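Local coordinates for protein Exo-arabinanase (PDB 3A72) that hydrolyses alpha-1,5-linked L-arabinan from a chain end, probably releasing arabinobiose, with a six-bladed beta-propeller that binds the sugar in a pocket, at residues 72-77 / 131-136; 78-83 / 109-114. All coordinates share one frame; numbering follows the deposited sequence.

Contact 1. Residues 72-77 / 131-136; sequences DTVNGY and VSHIAA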
ATOM      1  N   ASP A  72     -12.784  13.351  -7.228  1.00  7.11           N
ATOM      2  CA  ASP A  72     -11.864  13.766  -8.283  1.00  6.62           C
ATOM      3  C   ASP A  72     -12.210  15.154  -8.769  1.00  7.12           C
ATOM      4  O   ASP A  72     -12.820  15.368  -9.826  1.00  8.25           O
ATOM      5  CB  ASP A  72     -11.901  12.779  -9.434  1.00  6.64           C
ATOM      6  CG  ASP A  72     -10.792  13.060 -10.465  1.00  6.06           C
ATOM      7  OD1 ASP A  72     -10.070  14.077 -10.321  1.00  6.93           O
ATOM      8  OD2 ASP A  72     -10.689  12.237 -11.413  1.00  6.09           O
ATOM      9  N   THR A  73     -11.834  16.158  -7.963  1.00  7.74           N
ATOM     10  CA  THR A  73     -12.065  17.540  -8.287  1.00  9.37           C
ATOM     11  C   THR A  73     -11.096  18.068  -9.345  1.00  9.04           C
ATOM     12  O   THR A  73     -11.359  19.096  -9.954  1.00 11.80           O
ATOM     13  CB  THR A  73     -11.958  18.427  -7.021  1.00  9.77           C
ATOM     14  OG1 THR A  73     -10.653  18.276  -6.496  1.00 10.10           O
ATOM     15  CG2 THR A  73     -13.017  18.039  -6.015  1.00 11.69           C
ATOM     16  N   VAL A  74      -9.961  17.371  -9.555  1.00  8.17           N
ATOM     17  CA  VAL A  74      -8.960  17.878 -10.485  1.00  8.66           C
ATOM     18  C   VAL A  74      -9.307  17.472 -11.930  1.00  8.58           C
ATOM     19  O   VAL A  74      -9.207  18.358 -12.840  1.00 10.51           O
ATOM     20  CB  VAL A  74      -7.571  17.470 -10.051  1.00  8.81           C
ATOM     21  CG1 VAL A  74      -7.366  15.983  -9.930  1.00  8.79           C
ATOM     22  CG2 VAL A  74      -6.584  18.124 -11.021  1.00 12.05           C
ATOM     23  N   ASN A  75      -9.682  16.232 -12.181  1.00  6.75           N
ATOM     24  CA  ASN A  75      -9.973  15.769 -13.516  1.00  6.80           C
ATOM     25  C   ASN A  75     -11.430  15.451 -13.790  1.00  6.70           C
ATOM     26  O   ASN A  75     -11.863  15.436 -14.934  1.00  8.66           O
ATOM     27  CB  ASN A  75      -9.188  14.491 -13.816  1.00  6.97           C
ATOM     28  CG  ASN A  75      -7.686  14.686 -13.824  1.00  6.74           C
ATOM     29  OD1 ASN A  75      -7.163  15.733 -14.218  1.00  9.46           O
ATOM     30  ND2 ASN A  75      -6.976  13.642 -13.414  1.00  7.07           N
ATOM     31  N   GLY A  76     -12.193  15.098 -12.771  1.00  7.24           N
ATOM     32  CA  GLY A  76     -13.535  14.667 -12.937  1.00  7.65           C
ATOM     33  C   GLY A  76     -13.686  13.255 -13.485  1.00  7.32           C
ATOM     34  O   GLY A  76     -14.788  12.870 -13.859  1.00 10.00           O
ATOM     35  N   TYR A  77     -12.625  12.504 -13.555  1.00  6.18           N
ATOM     36  CA  TYR A  77     -12.606  11.147 -14.103  1.00  6.61           C
ATOM     37  C   TYR A  77     -13.138  10.138 -13.107  1.00  6.12           C
ATOM     38  O   TYR A  77     -13.851   9.171 -13.467  1.00  6.86           O
ATOM     39  CB  TYR A  77     -11.217  10.706 -14.525  1.00  6.48           C
ATOM     40  CG  TYR A  77     -10.489  11.560 -15.541  1.00  6.60           C
ATOM     41  CD1 TYR A  77     -11.147  12.459 -16.374  1.00  8.81           C
ATOM     42  CD2 TYR A  77      -9.107  11.505 -15.654  1.00  7.27           C
ATOM     43  CE1 TYR A  77     -10.443  13.235 -17.283  1.00 11.17           C
ATOM     44  CE2 TYR A  77      -8.394  12.266 -16.531  1.00  8.47           C
ATOM     45  CZ  TYR A  77      -9.052  13.132 -17.336  1.00 10.18           C
ATOM     46  OH  TYR A  77      -8.299  13.909 -18.213  1.00 13.37           O
ATOM     47  N   VAL A 131      -3.706  18.942  -4.231  1.00  6.56           N
ATOM     48  CA  VAL A 131      -2.384  19.549  -4.134  1.00  7.75           C
ATOM     49  C   VAL A 131      -1.615  19.468  -5.425  1.00  8.02           C
ATOM     50  O   VAL A 131      -1.149  20.522  -5.926  1.00 10.82           O
ATOM     51  CB  VAL A 131      -1.560  18.928  -2.963  1.00  8.69           C
ATOM     52  CG1 VAL A 131      -0.236  19.646  -2.880  1.00 11.00           C
ATOM     53  CG2 VAL A 131      -2.299  19.009  -1.637  1.00 11.01           C
ATOM     54  N   SER A 132      -1.424  18.275  -6.003  1.00  6.74           N
ATOM     55  CA  SER A 132      -0.634  18.169  -7.214  1.00  7.54           C
ATOM     56  C   SER A 132      -0.893  16.820  -7.900  1.00  6.97           C
ATOM     57  O   SER A 132      -1.364  15.864  -7.291  1.00  7.18           O
ATOM     58  CB  SER A 132       0.829  18.341  -6.911  1.00  9.19           C
ATOM     59  OG  SER A 132       1.229  17.305  -6.092  1.00  9.19           O
ATOM     60  N   HIS A 133      -0.500  16.795  -9.177  1.00  7.47           N
ATOM     61  CA  HIS A 133      -0.277  15.528  -9.856  1.00  7.80           C
ATOM     62  C   HIS A 133       1.120  15.041  -9.508  1.00  8.75           C
ATOM     63  O   HIS A 133       2.066  15.823  -9.519  1.00 12.72           O
ATOM     64  CB  HIS A 133      -0.289  15.712 -11.360  1.00 10.74           C
ATOM     65  CG  HIS A 133      -1.587  16.201 -11.896  1.00 10.07           C
ATOM     66  ND1 HIS A 133      -2.059  17.508 -12.099  1.00 11.16           N
ATOM     67  CD2 HIS A 133      -2.574  15.411 -12.279  1.00 11.24           C
ATOM     68  CE1 HIS A 133      -3.307  17.441 -12.597  1.00  9.83           C
ATOM     69  NE2 HIS A 133      -3.651  16.159 -12.713  1.00 13.36           N
ATOM     70  N   ILE A 134       1.251  13.747  -9.223  1.00  6.84           N
ATOM     71  CA  ILE A 134       2.587  13.134  -9.020  1.00  6.91           C
ATOM     72  C   ILE A 134       3.105  12.595 -10.341  1.00  5.90           C
ATOM     73  O   ILE A 134       4.203  12.941 -10.775  1.00  7.00           O
ATOM     74  CB  ILE A 134       2.491  12.031  -7.925  1.00  6.54           C
ATOM     75  CG1 ILE A 134       1.831  12.554  -6.648  1.00  7.69           C
ATOM     76  CG2 ILE A 134       3.878  11.473  -7.685  1.00  7.40           C
ATOM     77  CD1 ILE A 134       1.843  11.637  -5.454  1.00  7.82           C
ATOM     78  N   ALA A 135       2.312  11.731 -10.991  1.00  5.63           N
ATOM     79  CA  ALA A 135       2.779  11.011 -12.173  1.00  4.90           C
ATOM     80  C   ALA A 135       1.575  10.517 -12.937  1.00  4.52           C
ATOM     81  O   ALA A 135       0.652   9.997 -12.325  1.00  5.70           O
ATOM     82  CB  ALA A 135       3.636   9.807 -11.759  1.00  5.68           C
ATOM     83  N   ALA A 136       1.607  10.616 -14.264  1.00  4.54           N
ATOM     84  CA  ALA A 136       0.490  10.206 -15.107  1.00  4.73           C
ATOM     85  C   ALA A 136       1.000   9.287 -16.209  1.00  4.63           C
ATOM     86  O   ALA A 136       2.164   9.348 -16.608  1.00  5.98           O
ATOM     87  CB  ALA A 136      -0.262  11.372 -15.667  1.00  5.49           C
TER
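Val74 and Asn75 meet the imidazole of His133 at the protein surface, in a small contact that buries 91 Å². Val74 CG2 packs obliquely on the ring, neither squarely over it nor at its rim. Asn75 OD1 lies at the ring edge, near its plane, the amide and ring planes 28° apart; which ring atom faces the amide is doubtful, because the imidazole is probably turned over in the model. With CG2 anti to its backbone N (chi1 58° for CG1), Val74 directs this methyl at the strand. Phe130 of the same strand packs edge-to-face with His133 and also touches Thr73 and Val74.

The amide of Asn75 is held from the other end: ND2 donates to Ser106 OG and Asp115 OD2, which fixes the group beside the strand. Asn75 CB sits 3.4 Å above the plane of the Tyr77 ring, over its centre. Deeper in, Asp72 OD1 accepts from Asn75 N at 2.9 Å, met 42° out of the carboxylate plane. Asp72 OD2 serves Ser106 OG and Gly78 N, with a weak bond from Tyr77 N. One carboxylate thus gathers the turn and joins it to the neighbouring sheet. The arrangement is an Asx motif in a link between propeller blades, lying against the outermost strand of the next blade, 129-137, which carries two classic beta bulges along 131-136.

Contact 2. Residues 78-83 / 109-114; sequences GLRYQP and TDLSST. With AHR (alpha-L-arabinofuranose), chain B.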
ATOM      1  N   GLY A  78     -12.743  10.310 -11.842  1.00  6.02           N
ATOM      2  CA  GLY A  78     -13.002   9.342 -10.771  1.00  6.17           C
ATOM      3  C   GLY A  78     -11.694   8.947 -10.101  1.00  5.11           C
ATOM      4  O   GLY A  78     -10.721   8.600 -10.773  1.00  5.69           O
ATOM      5  N   LEU A  79     -11.704   9.026  -8.763  1.00  5.27           N
ATOM      6  CA  LEU A  79     -10.552   8.497  -7.975  1.00  4.94           C
ATOM      7  C   LEU A  79     -10.810   7.029  -7.792  1.00  4.70           C
ATOM      8  O   LEU A  79     -11.642   6.615  -6.970  1.00  5.35           O
ATOM      9  CB  LEU A  79     -10.390   9.252  -6.671  1.00  5.39           C
ATOM     10  CG  LEU A  79     -10.110  10.742  -6.790  1.00  5.85           C
ATOM     11  CD1 LEU A  79      -9.719  11.333  -5.438  1.00  6.97           C
ATOM     12  CD2 LEU A  79      -9.048  11.056  -7.877  1.00  7.17           C
ATOM     13  N   ARG A  80     -10.187   6.235  -8.649  1.00  4.50           N
ATOM     14  CA  ARG A  80     -10.631   4.893  -8.967  1.00  4.44           C
ATOM     15  C   ARG A  80      -9.809   3.767  -8.404  1.00  4.54           C
ATOM     16  O   ARG A  80     -10.353   2.784  -7.886  1.00  5.27           O
ATOM     17  CB  ARG A  80     -10.735   4.751 -10.508  1.00  5.17           C
ATOM     18  CG  ARG A  80     -11.440   3.474 -10.962  1.00  5.12           C
ATOM     19  CD  ARG A  80     -11.614   3.425 -12.512  1.00  5.10           C
ATOM     20  NE  ARG A  80     -12.262   4.648 -12.992  1.00  5.57           N
ATOM     21  CZ  ARG A  80     -13.538   4.917 -12.965  1.00  5.44           C
ATOM     22  NH1 ARG A  80     -14.426   3.968 -12.612  1.00  6.17           N
ATOM     23  NH2 ARG A  80     -13.969   6.115 -13.323  1.00  5.80           N
ATOM     24  N   TYR A  81      -8.479   3.866  -8.558  1.00  4.65           N
ATOM     25  CA  TYR A  81      -7.567   2.793  -8.195  1.00  4.18           C
ATOM     26  C   TYR A  81      -6.512   3.275  -7.160  1.00  4.28           C
ATOM     27  O   TYR A  81      -6.026   4.406  -7.218  1.00  4.67           O
ATOM     28  CB  TYR A  81      -6.793   2.251  -9.369  1.00  4.45           C
ATOM     29  CG  TYR A  81      -7.530   1.350 -10.344  1.00  4.66           C
ATOM     30  CD1 TYR A  81      -8.821   0.853 -10.110  1.00  5.05           C
ATOM     31  CD2 TYR A  81      -6.890   0.976 -11.538  1.00  4.77           C
ATOM     32  CE1 TYR A  81      -9.446   0.020 -11.048  1.00  4.95           C
ATOM     33  CE2 TYR A  81      -7.495   0.172 -12.451  1.00  4.83           C
ATOM     34  CZ  TYR A  81      -8.789  -0.306 -12.201  1.00  5.06           C
ATOM     35  OH  TYR A  81      -9.427  -1.156 -13.106  1.00  5.98           O
ATOM     36  N   GLN A  82      -6.165   2.345  -6.283  1.00  4.01           N
ATOM     37  CA  GLN A  82      -4.892   2.374  -5.567  1.00  4.17           C
ATOM     38  C   GLN A  82      -4.686   3.620  -4.694  1.00  4.05           C
ATOM     39  O   GLN A  82      -3.705   4.319  -4.790  1.00  5.00           O
ATOM     40  CB  GLN A  82      -3.744   2.208  -6.570  1.00  4.38           C
ATOM     41  CG  GLN A  82      -3.846   0.870  -7.292  1.00  4.27           C
ATOM     42  CD  GLN A  82      -3.556   0.891  -8.774  1.00  3.94           C
ATOM     43  OE1 GLN A  82      -2.854   1.791  -9.279  1.00  4.50           O
ATOM     44  NE2 GLN A  82      -4.044  -0.111  -9.476  1.00  4.55           N
ATOM     45  N   PRO A  83      -5.624   3.836  -3.746  1.00  4.06           N
ATOM     46  CA  PRO A  83      -5.430   4.921  -2.783  1.00  4.46           C
ATOM     47  C   PRO A  83      -4.274   4.604  -1.857  1.00  4.63           C
ATOM     48  O   PRO A  83      -3.785   3.469  -1.730  1.00  6.56           O
ATOM     49  CB  PRO A  83      -6.751   4.926  -1.999  1.00  4.83           C
ATOM     50  CG  PRO A  83      -7.185   3.481  -2.022  1.00  5.58           C
ATOM     51  CD  PRO A  83      -6.793   3.026  -3.425  1.00  5.14           C
ATOM     52  N   THR A 109     -13.777   6.174 -16.635  1.00  5.30           N
ATOM     53  CA  THR A 109     -14.487   4.910 -16.668  1.00  5.31           C
ATOM     54  C   THR A 109     -13.955   3.979 -17.750  1.00  5.23           C
ATOM     55  O   THR A 109     -13.907   2.756 -17.577  1.00  5.90           O
ATOM     56  CB  THR A 109     -15.989   5.156 -16.864  1.00  5.83           C
ATOM     57  OG1 THR A 109     -16.490   6.006 -15.833  1.00  6.10           O
ATOM     58  CG2 THR A 109     -16.750   3.833 -16.918  1.00  7.01           C
ATOM     59  N   ASP A 110     -13.554   4.563 -18.893  1.00  4.87           N
ATOM     60  CA  ASP A 110     -13.037   3.772 -20.014  1.00  5.46           C
ATOM     61  C   ASP A 110     -11.617   3.243 -19.799  1.00  5.11           C
ATOM     62  O   ASP A 110     -11.109   2.574 -20.715  1.00  6.18           O
ATOM     63  CB  ASP A 110     -13.169   4.554 -21.326  1.00  5.66           C
ATOM     64  CG  ASP A 110     -12.262   5.772 -21.428  1.00  6.03           C
ATOM     65  OD1 ASP A 110     -11.397   5.984 -20.565  1.00  6.17           O
ATOM     66  OD2 ASP A 110     -12.466   6.549 -22.403  1.00  8.37           O
ATOM     67  N   LEU A 111     -10.994   3.504 -18.655  1.00  5.01           N
ATOM     68  CA  LEU A 111      -9.675   2.969 -18.315  1.00  5.05           C
ATOM     69  C   LEU A 111      -8.597   3.505 -19.247  1.00  5.02           C
ATOM     70  O   LEU A 111      -7.514   2.909 -19.367  1.00  5.63           O
ATOM     71  CB  LEU A 111      -9.632   1.441 -18.235  1.00  5.31           C
ATOM     72  CG  LEU A 111     -10.650   0.823 -17.294  1.00  5.63           C
ATOM     73  CD1 LEU A 111     -10.436  -0.698 -17.251  1.00  7.37           C
ATOM     74  CD2 LEU A 111     -10.624   1.388 -15.885  1.00  6.35           C
ATOM     75  N   SER A 112      -8.813   4.654 -19.887  1.00  5.19           N
ATOM     76  CA  SER A 112      -7.900   5.093 -20.932  1.00  5.30           C
ATOM     77  C   SER A 112      -6.626   5.742 -20.429  1.00  4.72           C
ATOM     78  O   SER A 112      -5.686   5.885 -21.227  1.00  5.64           O
ATOM     79  CB  SER A 112      -8.622   6.072 -21.867  1.00  6.54           C
ATOM     80  OG  SER A 112      -9.119   7.207 -21.159  1.00  7.16           O
ATOM     81  N   SER A 113      -6.547   6.138 -19.185  1.00  5.19           N
ATOM     82  CA  SER A 113      -5.380   6.833 -18.647  1.00  5.11           C
ATOM     83  C   SER A 113      -5.295   6.610 -17.151  1.00  4.70           C
ATOM     84  O   SER A 113      -6.265   6.217 -16.530  1.00  5.87           O
ATOM     85  CB  SER A 113      -5.441   8.319 -18.978  1.00  5.37           C
ATOM     86  OG  SER A 113      -6.610   8.931 -18.451  1.00  6.52           O
ATOM     87  N   THR A 114      -4.123   6.930 -16.616  1.00  4.58           N
ATOM     88  CA  THR A 114      -3.823   6.867 -15.185  1.00  4.41           C
ATOM     89  C   THR A 114      -3.177   8.163 -14.738  1.00  4.05           C
ATOM     90  O   THR A 114      -2.410   8.765 -15.486  1.00  4.77           O
ATOM     91  CB  THR A 114      -2.916   5.646 -14.885  1.00  4.65           C
ATOM     92  OG1 THR A 114      -1.842   5.603 -15.851  1.00  4.73           O
ATOM     93  CG2 THR A 114      -3.676   4.356 -14.936  1.00  4.97           C
TER
HETATM   94  O5  AHR B   2      -5.923  -1.917  -8.159  1.00  4.82           O
HETATM   95  C5  AHR B   2      -6.842  -2.315  -9.218  1.00  4.71           C
HETATM   96  C4  AHR B   2      -6.169  -3.375 -10.065  1.00  4.80           C
HETATM   97  O4  AHR B   2      -5.016  -2.759 -10.732  1.00  5.02           O
HETATM   98  C3  AHR B   2      -7.035  -3.791 -11.247  1.00  4.85           C
HETATM   99  O3  AHR B   2      -7.967  -4.830 -10.886  1.00  5.80           O
HETATM  100  C2  AHR B   2      -5.961  -4.362 -12.196  1.00  4.90           C
HETATM  101  O2  AHR B   2      -6.369  -4.320 -13.582  1.00  6.30           O
HETATM  102  C1  AHR B   2      -4.761  -3.434 -11.961  1.00  4.50           C
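Arg80 reaches toward the loop 109-114 and crosses Leu111 before its guanidinium arrives at Thr109. From CB the chain runs out with CG anti to the backbone N (chi1 -169°) and stays extended as far as CD, which meets Leu111 CD2 at 4.1 Å, the two side chains crossing at about a right angle. A bend at chi3 then turns the head group aside. NE donates to Ile107 O, and CZ lies 3.8 Å from Thr109 CA, which covers one face of the guanidinium, offset toward its rim. NH2 stands 3.3 Å from Thr109 N; both are donors, so the approach is packing and not a bond. Glu46 bridges them: its OE2 forms a salt bridge with Arg80 NH2, while its OE1 is hydrogen-bonded to Thr109 OG1, so one carboxylate spans both segments.

The methyl that covers Arg80 CD serves Tyr81 as well, Leu111 CD2 lying 4.0 Å from Tyr81 OH. The loop behind it is shaped by an Asx turn: Asp110 OD1 accepts from Ser112 N and, at 2.7 Å, from Ser112 OG, both from the same face of the carboxylate.

Tyr81 presents a ring face to the bound arabinofuranose, whose C5 rests 3.7 Å above the ring centre. Beside it, Gln82 NE2 gives O5 of the sugar a nearly straight bond, 2.9 Å and 170°, and Gln82 OE1 accepts from Glu151 N, which fixes the rotation of the amide. On the side of the ring away from the sugar, Arg80 CG lies 3.8 Å from Tyr81 CD1, and Leu111 CD2 approaches obliquely, backing the platform. The sugar is thus held by CH-pi-like packing of C5 on the tyrosine face, with directed hydrogen bonds to Gln82 and Glu41 OE2.

Overall arrangement
Contact 1 is a shallow surface contact and contact 2 is partly buried, nearer the centre of the chain and beside the sugar. Both reach the same four-stranded blade, 82-137: the first at its outermost strand, the second at the start of its innermost strand and at the loop before 114-121. Their centres are 10 Å apart, and the chain runs directly from 72-77 into 78-83, where Asp72 CB packs on Leu79 CD2 at 3.7 Å. Ala136 CB also packs on Thr114 O. In each, a carboxylate shapes a turn, but contact 1 is small side-chain packing, whereas contact 2 adds a salt bridge from Arg80 to Glu46 and, on Tyr81 and Gln82, part of the sugar pocket.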